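Local coordinates for AB hydrolase-1 domain-containing protein (PDB 4L9A) that probably acts as a carboxylesterase of the alpha/beta hydrolase family in the cariogenic bacterium Streptococcus mutans, at residues D57-A60 with N61-D64; R94-V97 with N98-L101; A124-I127 with M128-S132; H268-H271 with W272-N276. All coordinates share one frame; numbering follows the deposited sequence.

Interaction 1. Residues D57-A60 with N61-D64; sequences DNFA and NIID
The carbonyl of Phe59 meets the next turn of backbone: Phe59 O accepts Ile63 N at 3.0 Å, nearly straight on the C=O line, and Ile62 N at 2.9 Å from above the carbonyl plane. Two N-H groups thus grip one oxygen. Asp64 N bonds to Ala60 O at 2.9 Å and continues the turn. Phe59 has left the preceding helix 55-58 and stands at the N-cap of helix 60-63. The chain is kinked here. A water bridges the kink, giving a hydrogen bond to Asn58 O and accepting one from Asn61 N.

The side chains follow the same turn. Phe59 and Ile62 lie side by side and point the same way. Methyl CD1 of Ile62 sits at the edge of the phenyl ring, in its plane, 4.0 Å from Phe59 CD1. Ile63 meets the base of the same side chain, its CD1 3.9 Å from Phe59 CB. Its CG1 lies anti to the carbonyl carbon (chi1 -68°), which turns this branch back toward Phe59. The ring of Phe59 also meets Phe46 and His271.

The polar side chains bond to other parts of the chain. Asn61 ND2 bonds to the carbonyls of Trp272 and His185, and Asp64 OD2 bonds to Gln190. Asn58 is a further link to the 268-276 region. The arrangement is a helix-to-helix junction with a non-polar N-cap residue. It packs on strand 111-117, helix 275-287 and helix 188-206 of the alpha/beta hydrolase fold.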
loop_
_atom_site.group_PDB
_atom_site.type_symbol
_atom_site.label_atom_id
_atom_site.label_comp_id
_atom_site.label_asym_id
_atom_site.label_seq_id
_atom_site.Cartn_x
_atom_site.Cartn_y
_atom_site.Cartn_z
ATOM N N ASP A 57 -8.872 7.035 0.682
ATOM C CA ASP A 57 -9.291 7.262 2.065
ATOM C C ASP A 57 -8.167 6.828 3.008
ATOM O O ASP A 57 -7.818 7.522 3.978
ATOM C CB ASP A 57 -10.524 6.413 2.394
ATOM C CG ASP A 57 -11.764 6.818 1.602
ATOM O OD1 ASP A 57 -11.842 7.986 1.186
ATOM O OD2 ASP A 57 -12.669 5.967 1.409
ATOM N N ASN A 58 -7.633 5.646 2.721
ATOM C CA ASN A 58 -6.582 5.027 3.524
ATOM C C ASN A 58 -5.374 5.962 3.663
ATOM O O ASN A 58 -4.808 6.103 4.746
ATOM C CB ASN A 58 -6.183 3.691 2.856
ATOM C CG ASN A 58 -5.281 2.815 3.734
ATOM O OD1 ASN A 58 -5.221 2.979 4.948
ATOM N ND2 ASN A 58 -4.588 1.865 3.106
ATOM N N PHE A 59 -5.022 6.637 2.569
ATOM C CA PHE A 59 -3.830 7.476 2.512
ATOM C C PHE A 59 -4.128 8.975 2.586
ATOM O O PHE A 59 -3.288 9.795 2.221
ATOM C CB PHE A 59 -3.040 7.160 1.238
ATOM C CG PHE A 59 -2.255 5.877 1.315
ATOM C CD1 PHE A 59 -0.995 5.857 1.914
ATOM C CD2 PHE A 59 -2.760 4.701 0.780
ATOM C CE1 PHE A 59 -0.261 4.668 1.996
ATOM C CE2 PHE A 59 -2.031 3.506 0.854
ATOM C CZ PHE A 59 -0.785 3.494 1.462
ATOM N N ALA A 60 -5.313 9.329 3.071
ATOM C CA ALA A 60 -5.753 10.727 3.070
ATOM C C ALA A 60 -4.762 11.688 3.725
ATOM O O ALA A 60 -4.519 12.792 3.218
ATOM C CB ALA A 60 -7.137 10.853 3.725
ATOM N N ASN A 61 -4.194 11.270 4.851
ATOM C CA ASN A 61 -3.247 12.101 5.592
ATOM C C ASN A 61 -1.928 12.363 4.855
ATOM O O ASN A 61 -1.211 13.310 5.180
ATOM C CB ASN A 61 -2.967 11.502 6.976
ATOM C CG ASN A 61 -4.156 11.619 7.920
ATOM O OD1 ASN A 61 -5.078 12.412 7.688
ATOM N ND2 ASN A 61 -4.137 10.836 8.998
ATOM N N ILE A 62 -1.593 11.523 3.879
ATOM C CA ILE A 62 -0.437 11.816 3.028
ATOM C C ILE A 62 -0.860 12.642 1.800
ATOM O O ILE A 62 -0.251 13.673 1.471
ATOM C CB ILE A 62 0.296 10.534 2.588
ATOM C CG1 ILE A 62 0.931 9.845 3.813
ATOM C CG2 ILE A 62 1.369 10.882 1.558
ATOM C CD1 ILE A 62 1.562 8.476 3.519
ATOM N N ILE A 63 -1.917 12.186 1.140
ATOM C CA ILE A 63 -2.442 12.861 -0.052
ATOM C C ILE A 63 -2.722 14.330 0.222
ATOM O O ILE A 63 -2.251 15.202 -0.507
ATOM C CB ILE A 63 -3.696 12.133 -0.600
ATOM C CG1 ILE A 63 -3.279 10.773 -1.165
ATOM C CG2 ILE A 63 -4.373 12.952 -1.721
ATOM C CD1 ILE A 63 -4.408 9.762 -1.276
ATOM N N ASP A 64 -3.466 14.610 1.286
ATOM C CA ASP A 64 -3.801 15.991 1.617
ATOM C C ASP A 64 -2.581 16.884 1.798
ATOM O O ASP A 64 -2.680 18.097 1.638
ATOM C CB ASP A 64 -4.659 16.061 2.876
ATOM C CG ASP A 64 -6.045 15.496 2.662
ATOM O OD1 ASP A 64 -6.421 15.294 1.486
ATOM O OD2 ASP A 64 -6.748 15.249 3.664
HETATM O O HOH W 1 -3.484 8.552 5.713
#

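Interaction 2. Residues R94-V97 with N98-L101; sequences RDWV and NAIL
Contacts between Trp96 and Ile100 and between Val97 and Leu101 run along one continuous helix, 93-106, which packs against helix 120-130 and strand 71-75. They are local, one turn apart. Four successive backbone bonds hold the turn. Among them, Ile100 N reaches Trp96 O at 3.0 Å and Leu101 N reaches Val97 O at 2.9 Å.

The main side-chain contact is a CH-pi interaction. Methyl CD1 of Ile100 lies over one face of the Trp96 indole, 3.7 Å from the centroid of the five-membered ring and shifted toward the rim. Its nearest indole atom is Trp96 CE2, at 3.5 Å. The indole is swung over Ile100 because CG of Trp96 lies anti to its own N (chi1 174°). Ala99 CB approaches the ring obliquely, 4.1 Å from Trp96 CE3. On the neighbouring side of the helix Val97 and Leu101 run side by side, with Val97 CG1 and Leu101 CD1 3.9 Å apart.

On the polar side Asn98 ND2 lies over one face of the Arg94 guanidinium, with the two planes almost perpendicular (89°), but Arg94 NH1 and Asn98 ND2 are both donors and make no hydrogen bond. Arg94 NH2 instead forms a salt bridge to Asp95 OD1 at 3.0 Å. Asp95 OD2 takes the N-H of Gly92, just before the helix. The pattern is that of an amphipathic helix flanking the central sheet of an alpha/beta hydrolase.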
loop_
_atom_site.group_PDB
_atom_site.type_symbol
_atom_site.label_atom_id
_atom_site.label_comp_id
_atom_site.label_asym_id
_atom_site.label_seq_id
_atom_site.Cartn_x
_atom_site.Cartn_y
_atom_site.Cartn_z
ATOM N N ARG A 94 1.514 -11.563 -10.950
ATOM C CA ARG A 94 1.814 -11.097 -12.295
ATOM C C ARG A 94 0.572 -10.483 -12.933
ATOM O O ARG A 94 0.658 -9.479 -13.662
ATOM C CB ARG A 94 2.313 -12.251 -13.166
ATOM C CG ARG A 94 2.545 -11.865 -14.629
ATOM C CD ARG A 94 2.563 -13.088 -15.555
ATOM N NE ARG A 94 1.221 -13.606 -15.824
ATOM C CZ ARG A 94 0.578 -13.453 -16.978
ATOM N NH1 ARG A 94 1.154 -12.802 -17.982
ATOM N NH2 ARG A 94 -0.638 -13.959 -17.134
ATOM N N ASP A 95 -0.580 -11.097 -12.671
ATOM C CA ASP A 95 -1.837 -10.611 -13.240
ATOM C C ASP A 95 -2.181 -9.246 -12.651
ATOM O O ASP A 95 -2.529 -8.308 -13.375
ATOM C CB ASP A 95 -2.973 -11.626 -13.015
ATOM C CG ASP A 95 -2.702 -12.969 -13.694
ATOM O OD1 ASP A 95 -2.426 -12.983 -14.913
ATOM O OD2 ASP A 95 -2.753 -14.015 -13.010
ATOM N N TRP A 96 -2.050 -9.134 -11.333
ATOM C CA TRP A 96 -2.361 -7.884 -10.654
ATOM C C TRP A 96 -1.367 -6.797 -11.081
ATOM O O TRP A 96 -1.764 -5.666 -11.355
ATOM C CB TRP A 96 -2.385 -8.108 -9.146
ATOM C CG TRP A 96 -2.563 -6.894 -8.287
ATOM C CD1 TRP A 96 -1.828 -6.571 -7.183
ATOM C CD2 TRP A 96 -3.548 -5.855 -8.434
ATOM N NE1 TRP A 96 -2.294 -5.404 -6.632
ATOM C CE2 TRP A 96 -3.337 -4.942 -7.379
ATOM C CE3 TRP A 96 -4.576 -5.614 -9.351
ATOM C CZ2 TRP A 96 -4.122 -3.797 -7.224
ATOM C CZ3 TRP A 96 -5.344 -4.471 -9.199
ATOM C CH2 TRP A 96 -5.120 -3.581 -8.135
ATOM N N VAL A 97 -0.083 -7.149 -11.176
ATOM C CA VAL A 97 0.918 -6.214 -11.689
ATOM C C VAL A 97 0.622 -5.748 -13.133
ATOM O O VAL A 97 0.764 -4.562 -13.442
ATOM C CB VAL A 97 2.351 -6.797 -11.596
ATOM C CG1 VAL A 97 3.349 -5.926 -12.363
ATOM C CG2 VAL A 97 2.779 -6.905 -10.137
ATOM N N ASN A 98 0.228 -6.674 -14.010
ATOM C CA ASN A 98 -0.166 -6.302 -15.371
ATOM C C ASN A 98 -1.370 -5.362 -15.382
ATOM O O ASN A 98 -1.427 -4.433 -16.178
ATOM C CB ASN A 98 -0.407 -7.539 -16.264
ATOM C CG ASN A 98 0.893 -8.245 -16.634
ATOM O OD1 ASN A 98 1.968 -7.662 -16.516
ATOM N ND2 ASN A 98 0.802 -9.499 -17.079
ATOM N N ALA A 99 -2.321 -5.584 -14.480
ATOM C CA ALA A 99 -3.486 -4.702 -14.403
ATOM C C ALA A 99 -3.053 -3.300 -13.971
ATOM O O ALA A 99 -3.493 -2.305 -14.534
ATOM C CB ALA A 99 -4.517 -5.259 -13.442
ATOM N N ILE A 100 -2.172 -3.221 -12.976
ATOM C CA ILE A 100 -1.681 -1.923 -12.524
ATOM C C ILE A 100 -0.932 -1.185 -13.631
ATOM O O ILE A 100 -1.134 0.013 -13.824
ATOM C CB ILE A 100 -0.806 -2.042 -11.256
ATOM C CG1 ILE A 100 -1.657 -2.562 -10.097
ATOM C CG2 ILE A 100 -0.173 -0.697 -10.903
ATOM C CD1 ILE A 100 -0.863 -2.934 -8.835
ATOM N N LEU A 101 -0.081 -1.897 -14.365
ATOM C CA LEU A 101 0.630 -1.291 -15.497
ATOM C C LEU A 101 -0.293 -0.761 -16.606
ATOM O O LEU A 101 0.014 0.239 -17.260
ATOM C CB LEU A 101 1.649 -2.270 -16.082
ATOM C CG LEU A 101 2.811 -2.593 -15.140
ATOM C CD1 LEU A 101 3.581 -3.794 -15.679
ATOM C CD2 LEU A 101 3.726 -1.377 -14.974
#

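Interaction 3. Residues A124-I127 with M128-S132; sequences ALQI and MNQSS
Ile127 O gathers several donors at the end of helix 120-130. It takes Ser131 N at 2.8 Å, nearly along the C=O axis, and Gln130 N at 3.1 Å from well above the carbonyl plane. Gln130 N also makes a weak bond to Gln126 O. Ser131 OG is 3.0 Å from Ile127 O, but its proton is not settled, since Lys133 O is another possible acceptor. OG also bonds to Tyr112 OH of strand 111-117.

One turn earlier, selenomethionine Met128 folds back along the helix. The chain bends at its last torsion (chi3 -77°), which brings CE to 4.1 Å from Leu125 CD2 and 3.5 Å from Ala124 O. Gln126 and Gln130 cross with their amide planes 64° apart, and Gln130 NE2 lies 3.6 Å from Gln126 CB.

This is the helix of a beta-alpha-beta crossover that links strand 111-117 to strand 134-141. Ala124 and Met128 face both strands, touching Leu114 and Phe138. Around the helix, Ile127 is set against Phe104 of helix 93-106. On the loop side, Leu125 packs on Glu251 and Tyr252, and Asn129 on Thr227.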
loop_
_atom_site.group_PDB
_atom_site.type_symbol
_atom_site.label_atom_id
_atom_site.label_comp_id
_atom_site.label_asym_id
_atom_site.label_seq_id
_atom_site.Cartn_x
_atom_site.Cartn_y
_atom_site.Cartn_z
ATOM N N ALA A 124 4.598 -3.525 -5.744
ATOM C CA ALA A 124 5.463 -2.367 -5.964
ATOM C C ALA A 124 6.826 -2.769 -6.517
ATOM O O ALA A 124 7.360 -2.127 -7.418
ATOM C CB ALA A 124 5.617 -1.560 -4.658
ATOM N N LEU A 125 7.400 -3.836 -5.974
ATOM C CA LEU A 125 8.708 -4.273 -6.438
ATOM C C LEU A 125 8.664 -4.664 -7.921
ATOM O O LEU A 125 9.564 -4.327 -8.683
ATOM C CB LEU A 125 9.218 -5.421 -5.569
ATOM C CG LEU A 125 9.586 -4.975 -4.150
ATOM C CD1 LEU A 125 9.654 -6.176 -3.211
ATOM C CD2 LEU A 125 10.925 -4.221 -4.186
ATOM N N GLN A 126 7.611 -5.360 -8.333
ATOM C CA GLN A 126 7.502 -5.791 -9.731
ATOM C C GLN A 126 7.236 -4.607 -10.651
ATOM O O GLN A 126 7.806 -4.516 -11.728
ATOM C CB GLN A 126 6.397 -6.838 -9.891
ATOM C CG GLN A 126 6.501 -7.980 -8.899
ATOM C CD GLN A 126 7.764 -8.796 -9.092
ATOM O OE1 GLN A 126 8.376 -8.760 -10.157
ATOM N NE2 GLN A 126 8.155 -9.542 -8.060
ATOM N N ILE A 127 6.364 -3.705 -10.215
ATOM C CA ILE A 127 6.050 -2.496 -10.971
ATOM C C ILE A 127 7.307 -1.683 -11.306
ATOM O O ILE A 127 7.537 -1.303 -12.454
ATOM C CB ILE A 127 5.045 -1.616 -10.188
ATOM C CG1 ILE A 127 3.720 -2.363 -10.011
ATOM C CG2 ILE A 127 4.835 -0.278 -10.888
ATOM C CD1 ILE A 127 2.806 -1.760 -8.968
HETATM N N MSE A 128 8.132 -1.418 -10.303
HETATM C CA MSE A 128 9.327 -0.612 -10.522
HETATM C C MSE A 128 10.316 -1.335 -11.432
HETATM O O MSE A 128 11.056 -0.708 -12.180
HETATM C CB MSE A 128 9.982 -0.242 -9.188
HETATM C CG MSE A 128 9.077 0.587 -8.282
HETATM SE SE MSE A 128 9.982 1.154 -6.611
HETATM C CE MSE A 128 9.888 -0.537 -5.615
ATOM N N ASN A 129 10.315 -2.661 -11.374
ATOM C CA ASN A 129 11.200 -3.464 -12.211
ATOM C C ASN A 129 10.697 -3.598 -13.656
ATOM O O ASN A 129 11.484 -3.844 -14.571
ATOM C CB ASN A 129 11.416 -4.836 -11.550
ATOM C CG ASN A 129 12.326 -5.749 -12.347
ATOM O OD1 ASN A 129 13.528 -5.503 -12.473
ATOM N ND2 ASN A 129 11.760 -6.833 -12.866
ATOM N N GLN A 130 9.395 -3.408 -13.879
ATOM C CA GLN A 130 8.818 -3.679 -15.204
ATOM C C GLN A 130 8.284 -2.465 -15.969
ATOM O O GLN A 130 8.140 -2.523 -17.191
ATOM C CB GLN A 130 7.688 -4.704 -15.102
ATOM C CG GLN A 130 8.059 -6.029 -14.478
ATOM C CD GLN A 130 6.865 -6.953 -14.389
ATOM O OE1 GLN A 130 5.987 -6.938 -15.261
ATOM N NE2 GLN A 130 6.812 -7.754 -13.327
ATOM N N SER A 131 7.961 -1.388 -15.258
ATOM C CA SER A 131 7.302 -0.230 -15.868
ATOM C C SER A 131 8.233 0.557 -16.772
ATOM O O SER A 131 9.361 0.859 -16.391
ATOM C CB SER A 131 6.792 0.712 -14.787
ATOM O OG SER A 131 7.880 1.244 -14.044
ATOM N N SER A 132 7.757 0.922 -17.958
ATOM C CA SER A 132 8.563 1.757 -18.849
ATOM C C SER A 132 8.553 3.215 -18.392
ATOM O O SER A 132 9.405 3.997 -18.795
ATOM C CB SER A 132 8.098 1.630 -20.299
ATOM O OG SER A 132 6.695 1.453 -20.362
#

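Interaction 4. Residues H268-H271 with W272-N276; sequences HYLH and WSETN
Tyr269 and His271 both lie against the same face of the Trp272 indole, Tyr269 at the six-membered ring and His271 at the five-membered ring. These three rings make the tight part of the contact. Tyr269 CD2 lies over the indole face, 3.6 Å from Trp272 CZ2. The two six-membered rings are tilted by 32°, with centroids 4.4 Å apart. Tyr269 CB also points at this ring in an off-centre CH-pi contact, 4.1 Å from the centroid of the Trp272 six-membered ring. The imidazole of His271 meets the five-membered ring at 50°, with Trp272 CD1 over the imidazole face. His271 CG sits between its backbone N and carbonyl carbon (chi1 59°), which lays the ring alongside the indole.

His271 NE2 and Trp272 NE1 do not bond to each other. Both bond to Asn58 OD1, which probably helps to hold the two rings in place. The cluster sits at helix 270-273, a short helix that follows the last strand of the alpha/beta hydrolase sheet, 260-263. Tyr269 is its N-cap residue, and Tyr269 O accepts Trp272 N at 3.0 Å. Thr275 is buried and close as well: its CG2 approaches His271 O at 3.1 Å, while its OG1 bonds to Lys65.

The partly exposed side is looser. The bonds of Ser273 are weak: N and OG to Tyr269 O, and N to Leu270 O as well. Glu274, the N-cap of helix 275-287, is bonded firmly by its backbone, N to Leu270 O at 2.8 Å. Its side chain only brushes Leu270, CG to CD2 at 4.0 Å, and its carboxylate turns off from the contact.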
loop_
_atom_site.group_PDB
_atom_site.type_symbol
_atom_site.label_atom_id
_atom_site.label_comp_id
_atom_site.label_asym_id
_atom_site.label_seq_id
_atom_site.Cartn_x
_atom_site.Cartn_y
_atom_site.Cartn_z
ATOM N N HIS A 268 1.201 -0.588 13.201
ATOM C CA HIS A 268 1.467 -0.961 11.818
ATOM C C HIS A 268 1.029 0.109 10.807
ATOM O O HIS A 268 1.474 0.109 9.656
ATOM C CB HIS A 268 0.740 -2.284 11.552
ATOM C CG HIS A 268 0.975 -2.876 10.195
ATOM N ND1 HIS A 268 2.230 -3.011 9.634
ATOM C CD2 HIS A 268 0.113 -3.436 9.309
ATOM C CE1 HIS A 268 2.125 -3.601 8.457
ATOM N NE2 HIS A 268 0.849 -3.879 8.239
ATOM N N TYR A 269 0.162 1.021 11.241
ATOM C CA TYR A 269 -0.481 1.947 10.310
ATOM C C TYR A 269 0.189 3.315 10.287
ATOM O O TYR A 269 -0.419 4.337 10.626
ATOM C CB TYR A 269 -1.988 2.051 10.609
ATOM C CG TYR A 269 -2.750 0.806 10.190
ATOM C CD1 TYR A 269 -2.759 -0.336 10.988
ATOM C CD2 TYR A 269 -3.438 0.764 8.978
ATOM C CE1 TYR A 269 -3.449 -1.488 10.593
ATOM C CE2 TYR A 269 -4.129 -0.375 8.579
ATOM C CZ TYR A 269 -4.130 -1.492 9.390
ATOM O OH TYR A 269 -4.808 -2.617 8.985
ATOM N N LEU A 270 1.448 3.326 9.862
ATOM C CA LEU A 270 2.271 4.528 9.939
ATOM C C LEU A 270 1.789 5.586 8.953
ATOM O O LEU A 270 1.963 6.781 9.183
ATOM C CB LEU A 270 3.749 4.180 9.705
ATOM C CG LEU A 270 4.276 3.131 10.688
ATOM C CD1 LEU A 270 5.782 2.854 10.467
ATOM C CD2 LEU A 270 4.012 3.564 12.132
ATOM N N HIS A 271 1.173 5.142 7.860
ATOM C CA HIS A 271 0.603 6.080 6.889
ATOM C C HIS A 271 -0.588 6.850 7.442
ATOM O O HIS A 271 -0.989 7.858 6.869
ATOM C CB HIS A 271 0.201 5.376 5.595
ATOM C CG HIS A 271 -0.815 4.299 5.790
ATOM N ND1 HIS A 271 -0.582 3.197 6.581
ATOM C CD2 HIS A 271 -2.067 4.153 5.294
ATOM C CE1 HIS A 271 -1.647 2.414 6.567
ATOM N NE2 HIS A 271 -2.563 2.972 5.794
ATOM N N TRP A 272 -1.145 6.385 8.555
ATOM C CA TRP A 272 -2.166 7.148 9.264
ATOM C C TRP A 272 -1.591 8.148 10.262
ATOM O O TRP A 272 -2.081 9.274 10.375
ATOM C CB TRP A 272 -3.081 6.210 10.044
ATOM C CG TRP A 272 -3.957 5.351 9.190
ATOM C CD1 TRP A 272 -4.054 5.362 7.825
ATOM C CD2 TRP A 272 -4.867 4.345 9.654
ATOM N NE1 TRP A 272 -4.967 4.418 7.412
ATOM C CE2 TRP A 272 -5.480 3.782 8.513
ATOM C CE3 TRP A 272 -5.218 3.865 10.927
ATOM C CZ2 TRP A 272 -6.442 2.769 8.606
ATOM C CZ3 TRP A 272 -6.176 2.864 11.016
ATOM C CH2 TRP A 272 -6.768 2.320 9.858
ATOM N N SER A 273 -0.570 7.719 11.005
ATOM C CA SER A 273 -0.136 8.434 12.209
ATOM C C SER A 273 1.191 9.200 12.091
ATOM O O SER A 273 1.495 10.062 12.926
ATOM C CB SER A 273 -0.019 7.441 13.376
ATOM O OG SER A 273 0.919 6.420 13.062
ATOM N N GLU A 274 2.001 8.884 11.087
ATOM C CA GLU A 274 3.342 9.469 11.036
ATOM C C GLU A 274 3.574 10.338 9.800
ATOM O O GLU A 274 4.697 10.412 9.290
ATOM C CB GLU A 274 4.402 8.365 11.141
ATOM C CG GLU A 274 4.301 7.518 12.413
ATOM C CD GLU A 274 4.452 8.338 13.682
ATOM O OE1 GLU A 274 5.218 9.325 13.674
ATOM O OE2 GLU A 274 3.794 8.001 14.690
ATOM N N THR A 275 2.526 11.024 9.340
ATOM C CA THR A 275 2.577 11.685 8.033
ATOM C C THR A 275 3.399 12.977 8.018
ATOM O O THR A 275 3.893 13.392 6.971
ATOM C CB THR A 275 1.157 11.902 7.422
ATOM O OG1 THR A 275 0.386 12.765 8.266
ATOM C CG2 THR A 275 0.451 10.590 7.292
ATOM N N ASN A 276 3.561 13.608 9.174
ATOM C CA ASN A 276 4.442 14.767 9.262
ATOM C C ASN A 276 5.876 14.365 8.961
ATOM O O ASN A 276 6.576 15.036 8.199
ATOM C CB ASN A 276 4.355 15.434 10.637
ATOM C CG ASN A 276 3.084 16.250 10.806
ATOM O OD1 ASN A 276 2.591 16.859 9.852
ATOM N ND2 ASN A 276 2.544 16.262 12.018
#

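How the interactions relate
The four contacts come in series along the chain and form two touching pairs. Interactions 1 and 4 have centres about 10 Å apart and are joined by Asn58, Asn61 and Ile62, with Ile62 CG1 3.6 Å from Thr275 CG2. Interactions 2 and 3 are also about 10 Å apart between centres. There helices 93-106 and 120-130 pack together, with Val97 CG2 3.6 Å from Gln126 CB. Interactions 2 and 3 lie across the chain's centre from interaction 4, with centres about 27 and 25 Å from it. Residues distant in sequence are thus brought together on two flanks of the alpha/beta hydrolase sheet.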